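Local coordinates for protein aspartokinase (Synechocystis, PDB 3L76) that probably catalyses the ATP-dependent phosphorylation of the beta-carboxyl group of aspartate, and binds lysine and threonine in pockets lined by residues of its ACT domains, at residues 171-177 / 228-234; 193-199 / 239-244. The contacts are given in a common frame with arbitrary orientation. Residues are numbered along the deposited sequence.

Both contacts are parallel strand pairs in the mixed sheet of the amino acid kinase fold, and adjacent: strands 228-232 and 240-243 follow each other in the chain and pair antiparallel, with Leu228 O 2.8 Å from Val242 N and Val230 O 2.7 Å from Thr240 N. The order across the sheet is therefore 170-175, 228-232, 240-243, 196-198. Interaction 1 lies further into the sheet, beside strand 3-8, and half its residues are buried; it adds a charged pair and a tyrosine to its backbone bonds. Interaction 2 has more regular backbone bonds, mixes buried aliphatic side chains with exposed Glu196 and Lys241, and reaches the ACT part of the chain where Thr198 bonds to Ser535.

Interaction 1. Residues 171-177 / 228-234; sequences CEIYTDV and LVVRSSW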
loop_
_atom_site.group_PDB
_atom_site.type_symbol
_atom_site.label_atom_id
_atom_site.label_comp_id
_atom_site.label_asym_id
_atom_site.label_seq_id
_atom_site.Cartn_x
_atom_site.Cartn_y
_atom_site.Cartn_z
ATOM N N CYS A 171 -2.277 -26.158 10.855
ATOM C CA CYS A 171 -1.812 -25.023 10.083
ATOM C C CYS A 171 -0.873 -25.518 8.993
ATOM O O CYS A 171 0.083 -26.232 9.274
ATOM C CB CYS A 171 -1.095 -24.028 11.003
ATOM S SG CYS A 171 -0.238 -22.707 10.154
ATOM N N GLU A 172 -1.151 -25.139 7.750
ATOM C CA GLU A 172 -0.379 -25.618 6.607
ATOM C C GLU A 172 0.394 -24.492 5.944
ATOM O O GLU A 172 -0.188 -23.459 5.624
ATOM C CB GLU A 172 -1.312 -26.254 5.587
ATOM C CG GLU A 172 -2.308 -27.231 6.183
ATOM C CD GLU A 172 -3.182 -27.895 5.131
ATOM O OE1 GLU A 172 -2.686 -28.764 4.392
ATOM O OE2 GLU A 172 -4.374 -27.557 5.048
ATOM N N ILE A 173 1.698 -24.690 5.746
ATOM C CA ILE A 173 2.540 -23.704 5.068
ATOM C C ILE A 173 2.847 -24.177 3.660
ATOM O O ILE A 173 3.554 -25.168 3.477
ATOM C CB ILE A 173 3.884 -23.489 5.782
ATOM C CG1 ILE A 173 3.675 -23.228 7.276
ATOM C CG2 ILE A 173 4.652 -22.348 5.123
ATOM C CD1 ILE A 173 3.121 -21.869 7.593
ATOM N N TYR A 174 2.328 -23.463 2.666
ATOM C CA TYR A 174 2.524 -23.847 1.272
ATOM C C TYR A 174 3.674 -23.094 0.631
ATOM O O TYR A 174 3.868 -21.901 0.873
ATOM C CB TYR A 174 1.233 -23.665 0.466
ATOM C CG TYR A 174 0.162 -24.651 0.851
ATOM C CD1 TYR A 174 -0.719 -24.376 1.888
ATOM C CD2 TYR A 174 0.046 -25.870 0.201
ATOM C CE1 TYR A 174 -1.704 -25.276 2.251
ATOM C CE2 TYR A 174 -0.937 -26.785 0.560
ATOM C CZ TYR A 174 -1.810 -26.475 1.584
ATOM O OH TYR A 174 -2.782 -27.366 1.958
ATOM N N THR A 175 4.432 -23.807 -0.194
ATOM C CA THR A 175 5.663 -23.275 -0.750
ATOM C C THR A 175 6.079 -24.066 -1.983
ATOM O O THR A 175 5.431 -25.049 -2.339
ATOM C CB THR A 175 6.786 -23.317 0.294
ATOM O OG1 THR A 175 8.016 -22.918 -0.318
ATOM C CG2 THR A 175 6.927 -24.725 0.871
ATOM N N ASP A 176 7.146 -23.623 -2.645
ATOM C CA ASP A 176 7.676 -24.323 -3.816
ATOM C C ASP A 176 8.702 -25.377 -3.423
ATOM O O ASP A 176 9.825 -25.367 -3.903
ATOM C CB ASP A 176 8.264 -23.343 -4.839
ATOM C CG ASP A 176 9.248 -22.351 -4.226
ATOM O OD1 ASP A 176 9.292 -22.206 -2.987
ATOM O OD2 ASP A 176 9.978 -21.698 -4.997
ATOM N N VAL A 177 8.290 -26.282 -2.546
ATOM C CA VAL A 177 9.150 -27.324 -2.008
ATOM C C VAL A 177 8.249 -28.365 -1.357
ATOM O O VAL A 177 7.299 -28.012 -0.659
ATOM C CB VAL A 177 10.129 -26.754 -0.957
ATOM C CG1 VAL A 177 10.296 -27.712 0.204
ATOM C CG2 VAL A 177 11.463 -26.420 -1.596
ATOM N N LEU A 228 1.625 -28.547 12.383
ATOM C CA LEU A 228 2.115 -27.817 11.225
ATOM C C LEU A 228 2.392 -28.759 10.066
ATOM O O LEU A 228 2.695 -29.937 10.270
ATOM C CB LEU A 228 3.411 -27.092 11.564
ATOM C CG LEU A 228 3.345 -25.620 11.924
ATOM C CD1 LEU A 228 4.768 -25.084 12.004
ATOM C CD2 LEU A 228 2.532 -24.862 10.885
ATOM N N VAL A 229 2.319 -28.226 8.849
ATOM C CA VAL A 229 2.584 -29.009 7.655
ATOM C C VAL A 229 3.247 -28.164 6.579
ATOM O O VAL A 229 2.686 -27.165 6.129
ATOM C CB VAL A 229 1.288 -29.563 7.048
ATOM C CG1 VAL A 229 1.617 -30.548 5.955
ATOM C CG2 VAL A 229 0.429 -30.218 8.110
ATOM N N VAL A 230 4.440 -28.580 6.166
ATOM C CA VAL A 230 5.134 -27.965 5.042
ATOM C C VAL A 230 4.817 -28.766 3.793
ATOM O O VAL A 230 5.190 -29.928 3.682
ATOM C CB VAL A 230 6.652 -27.935 5.281
ATOM C CG1 VAL A 230 7.371 -27.308 4.094
ATOM C CG2 VAL A 230 6.947 -27.170 6.550
ATOM N N ARG A 231 4.105 -28.141 2.864
ATOM C CA ARG A 231 3.675 -28.812 1.640
ATOM C C ARG A 231 4.052 -27.977 0.429
ATOM O O ARG A 231 4.594 -26.880 0.566
ATOM C CB ARG A 231 2.162 -29.052 1.654
ATOM C CG ARG A 231 1.706 -30.124 2.630
ATOM C CD ARG A 231 0.287 -29.870 3.117
ATOM N NE ARG A 231 -0.728 -30.613 2.376
ATOM C CZ ARG A 231 -1.510 -31.544 2.911
ATOM N NH1 ARG A 231 -1.393 -31.855 4.198
ATOM N NH2 ARG A 231 -2.411 -32.165 2.158
ATOM N N SER A 232 3.769 -28.504 -0.758
ATOM C CA SER A 232 4.019 -27.780 -1.996
ATOM C C SER A 232 2.717 -27.448 -2.691
ATOM O O SER A 232 1.761 -28.217 -2.618
ATOM C CB SER A 232 4.876 -28.601 -2.943
ATOM O OG SER A 232 4.919 -27.966 -4.207
ATOM N N SER A 233 2.697 -26.307 -3.379
ATOM C CA SER A 233 1.509 -25.827 -4.084
ATOM C C SER A 233 1.299 -26.528 -5.425
ATOM O O SER A 233 0.168 -26.712 -5.862
ATOM C CB SER A 233 1.606 -24.319 -4.314
ATOM O OG SER A 233 2.021 -23.649 -3.138
ATOM N N TRP A 234 2.395 -26.914 -6.072
ATOM C CA TRP A 234 2.335 -27.549 -7.385
ATOM C C TRP A 234 2.151 -29.057 -7.268
ATOM O O TRP A 234 2.517 -29.813 -8.165
ATOM C CB TRP A 234 3.610 -27.241 -8.171
ATOM C CG TRP A 234 3.808 -25.779 -8.440
ATOM C CD1 TRP A 234 3.588 -25.123 -9.618
ATOM C CD2 TRP A 234 4.258 -24.789 -7.509
ATOM N NE1 TRP A 234 3.876 -23.787 -9.479
ATOM C CE2 TRP A 234 4.290 -23.556 -8.191
ATOM C CE3 TRP A 234 4.636 -24.824 -6.164
ATOM C CZ2 TRP A 234 4.687 -22.373 -7.574
ATOM C CZ3 TRP A 234 5.026 -23.648 -5.554
ATOM C CH2 TRP A 234 5.051 -22.440 -6.259
#
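Backbone pairing dominates. Strands 171-175 and 228-232 run parallel, 22° apart, Cys171 opposite Leu228 and Thr175 opposite Ser232. Val229 N bonds weakly to Cys171 O (3.0 Å), Ile173 N to Val229 O (2.7 Å), Arg231 N to Ile173 O (3.1 Å), Thr175 N weakly to Arg231 O (3.2 Å) and Ser233 N to Thr175 O (3.2 Å). This parallel pair belongs to the amino acid kinase sheet, strand 3-8 pairing along the far edge of 171-175. Apolar contacts lie on the face of Cys171, Ile173, Leu228 and Val230: Leu228 CD2 is 3.6 Å from Cys171 SG and 4.1 Å from Ile173 CG1, against helix 154-166. The face of Glu172, Val229, Tyr174 and Arg231 carries the polar contacts. Glu172 OE1 lies 3.4 Å from Arg231 NH1 over the guanidinium face, a purely electrostatic salt bridge; the same oxygen accepts a weak bond from Tyr174 OH (2.8 Å), whose ring stacks on Phe8. Trp234 CZ3 lies 3.2 Å from Asp176 CA, the centre of an inverse gamma turn.

Interaction 2. Residues 193-199 / 239-244; sequences LMAEITC and GTKVVA
Build strands 196-198 and 240-243 parallel, their axes 4.6 Å apart at 27°, with Glu196 opposite Lys241, Ile197 opposite Val242 and Thr198 opposite Val243. Four backbone bonds alternate: Lys241 N to Ala195 O (2.8 Å), Ile197 N to Lys241 O (2.9 Å), Val243 N to Ile197 O (2.8 Å) and Cys199 N to Val243 O (3.0 Å). Both strands are extended; before them Ala195 is helical (phi/psi -80/-48) and Gly239 has positive phi (79°). Thr240, chi1 m, gives its OG1 proton to Met194 O (2.7 Å) and accepts from Ile180 N. Ile197 (t, t) and Val242 (t) share one face, CG2 to CG2 at 3.8 Å; Cys199 (m) places SG 3.9 Å from both Val242 CG1 and Ala244 CB. On the other face Glu196 (m, t) brings CD to 3.8 Å from Val243 CG2, while Lys241 is extended through chi2 and turns at chi3 (m). Through Thr198 (p), the N-cap whose OG1 bonds Glu201 N, strand 196-198 passes into helix 199-204. This parallel pair belongs to the mixed sheet of the amino acid kinase fold: helix 215-224 packs on Cys199 and Val242 through Val218, and strand 228-232 pairs antiparallel along the other edge of 240-243.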
loop_
_atom_site.group_PDB
_atom_site.type_symbol
_atom_site.label_atom_id
_atom_site.label_comp_id
_atom_site.label_asym_id
_atom_site.label_seq_id
_atom_site.Cartn_x
_atom_site.Cartn_y
_atom_site.Cartn_z
ATOM N N LEU A 193 12.781 -37.227 1.591
ATOM C CA LEU A 193 11.785 -36.284 2.094
ATOM C C LEU A 193 11.232 -36.773 3.424
ATOM O O LEU A 193 10.756 -37.896 3.529
ATOM C CB LEU A 193 10.653 -36.069 1.079
ATOM C CG LEU A 193 9.575 -35.015 1.366
ATOM C CD1 LEU A 193 10.171 -33.664 1.718
ATOM C CD2 LEU A 193 8.669 -34.877 0.156
ATOM N N MET A 194 11.317 -35.927 4.446
ATOM C CA MET A 194 10.828 -36.295 5.765
ATOM C C MET A 194 9.317 -36.322 5.765
ATOM O O MET A 194 8.666 -35.408 5.245
ATOM C CB MET A 194 11.294 -35.294 6.818
ATOM C CG MET A 194 12.791 -35.154 6.953
ATOM S SD MET A 194 13.229 -34.050 8.302
ATOM C CE MET A 194 15.018 -34.063 8.189
ATOM N N ALA A 195 8.754 -37.366 6.356
ATOM C CA ALA A 195 7.311 -37.380 6.582
ATOM C C ALA A 195 6.992 -36.538 7.815
ATOM O O ALA A 195 6.103 -35.686 7.793
ATOM C CB ALA A 195 6.809 -38.803 6.760
ATOM N N GLU A 196 7.749 -36.784 8.881
ATOM C CA GLU A 196 7.547 -36.131 10.164
ATOM C C GLU A 196 8.843 -35.555 10.682
ATOM O O GLU A 196 9.910 -36.116 10.467
ATOM C CB GLU A 196 7.031 -37.129 11.206
ATOM C CG GLU A 196 5.525 -37.304 11.220
ATOM C CD GLU A 196 5.037 -37.989 12.480
ATOM O OE1 GLU A 196 5.884 -38.289 13.351
ATOM O OE2 GLU A 196 3.812 -38.220 12.599
ATOM N N ILE A 197 8.742 -34.432 11.381
ATOM C CA ILE A 197 9.871 -33.889 12.117
ATOM C C ILE A 197 9.319 -33.156 13.332
ATOM O O ILE A 197 8.235 -32.576 13.260
ATOM C CB ILE A 197 10.728 -32.937 11.258
ATOM C CG1 ILE A 197 12.008 -32.555 12.019
ATOM C CG2 ILE A 197 9.939 -31.686 10.878
ATOM C CD1 ILE A 197 12.946 -31.624 11.268
ATOM N N THR A 198 10.036 -33.198 14.456
ATOM C CA THR A 198 9.569 -32.479 15.641
ATOM C C THR A 198 9.929 -30.998 15.567
ATOM O O THR A 198 10.890 -30.614 14.907
ATOM C CB THR A 198 10.102 -33.072 16.980
ATOM O OG1 THR A 198 11.482 -32.739 17.160
ATOM C CG2 THR A 198 9.921 -34.572 17.036
ATOM N N CYS A 199 9.135 -30.168 16.230
ATOM C CA CYS A 199 9.444 -28.756 16.328
ATOM C C CYS A 199 10.890 -28.593 16.765
ATOM O O CYS A 199 11.669 -27.878 16.127
ATOM C CB CYS A 199 8.511 -28.066 17.330
ATOM S SG CYS A 199 6.783 -27.965 16.768
ATOM N N GLY A 239 3.439 -33.851 2.095
ATOM C CA GLY A 239 4.374 -32.871 2.594
ATOM C C GLY A 239 5.002 -33.333 3.894
ATOM O O GLY A 239 4.944 -34.508 4.243
ATOM N N THR A 240 5.605 -32.400 4.618
ATOM C CA THR A 240 6.274 -32.724 5.871
ATOM C C THR A 240 5.531 -32.167 7.088
ATOM O O THR A 240 5.321 -30.961 7.219
ATOM C CB THR A 240 7.729 -32.208 5.885
ATOM O OG1 THR A 240 8.455 -32.771 4.782
ATOM C CG2 THR A 240 8.408 -32.583 7.187
ATOM N N LYS A 241 5.138 -33.068 7.977
ATOM C CA LYS A 241 4.402 -32.721 9.178
ATOM C C LYS A 241 5.352 -32.302 10.303
ATOM O O LYS A 241 6.246 -33.047 10.689
ATOM C CB LYS A 241 3.554 -33.918 9.609
ATOM C CG LYS A 241 2.636 -33.665 10.782
ATOM C CD LYS A 241 1.785 -34.896 11.067
ATOM C CE LYS A 241 1.212 -35.459 9.782
ATOM N NZ LYS A 241 0.062 -36.362 10.048
ATOM N N VAL A 242 5.162 -31.095 10.817
ATOM C CA VAL A 242 5.966 -30.619 11.926
ATOM C C VAL A 242 5.202 -30.800 13.239
ATOM O O VAL A 242 4.222 -30.119 13.516
ATOM C CB VAL A 242 6.409 -29.157 11.732
ATOM C CG1 VAL A 242 7.177 -28.671 12.951
ATOM C CG2 VAL A 242 7.265 -29.032 10.490
ATOM N N VAL A 243 5.687 -31.725 14.051
ATOM C CA VAL A 243 4.921 -32.302 15.145
ATOM C C VAL A 243 5.267 -31.682 16.503
ATOM O O VAL A 243 6.429 -31.418 16.804
ATOM C CB VAL A 243 5.152 -33.830 15.171
ATOM C CG1 VAL A 243 4.520 -34.473 16.388
ATOM C CG2 VAL A 243 4.643 -34.447 13.894
ATOM N N ALA A 244 4.248 -31.459 17.322
ATOM C CA ALA A 244 4.423 -30.763 18.590
ATOM C C ALA A 244 3.933 -31.621 19.760
ATOM O O ALA A 244 3.233 -32.602 19.557
ATOM C CB ALA A 244 3.668 -29.421 18.540
#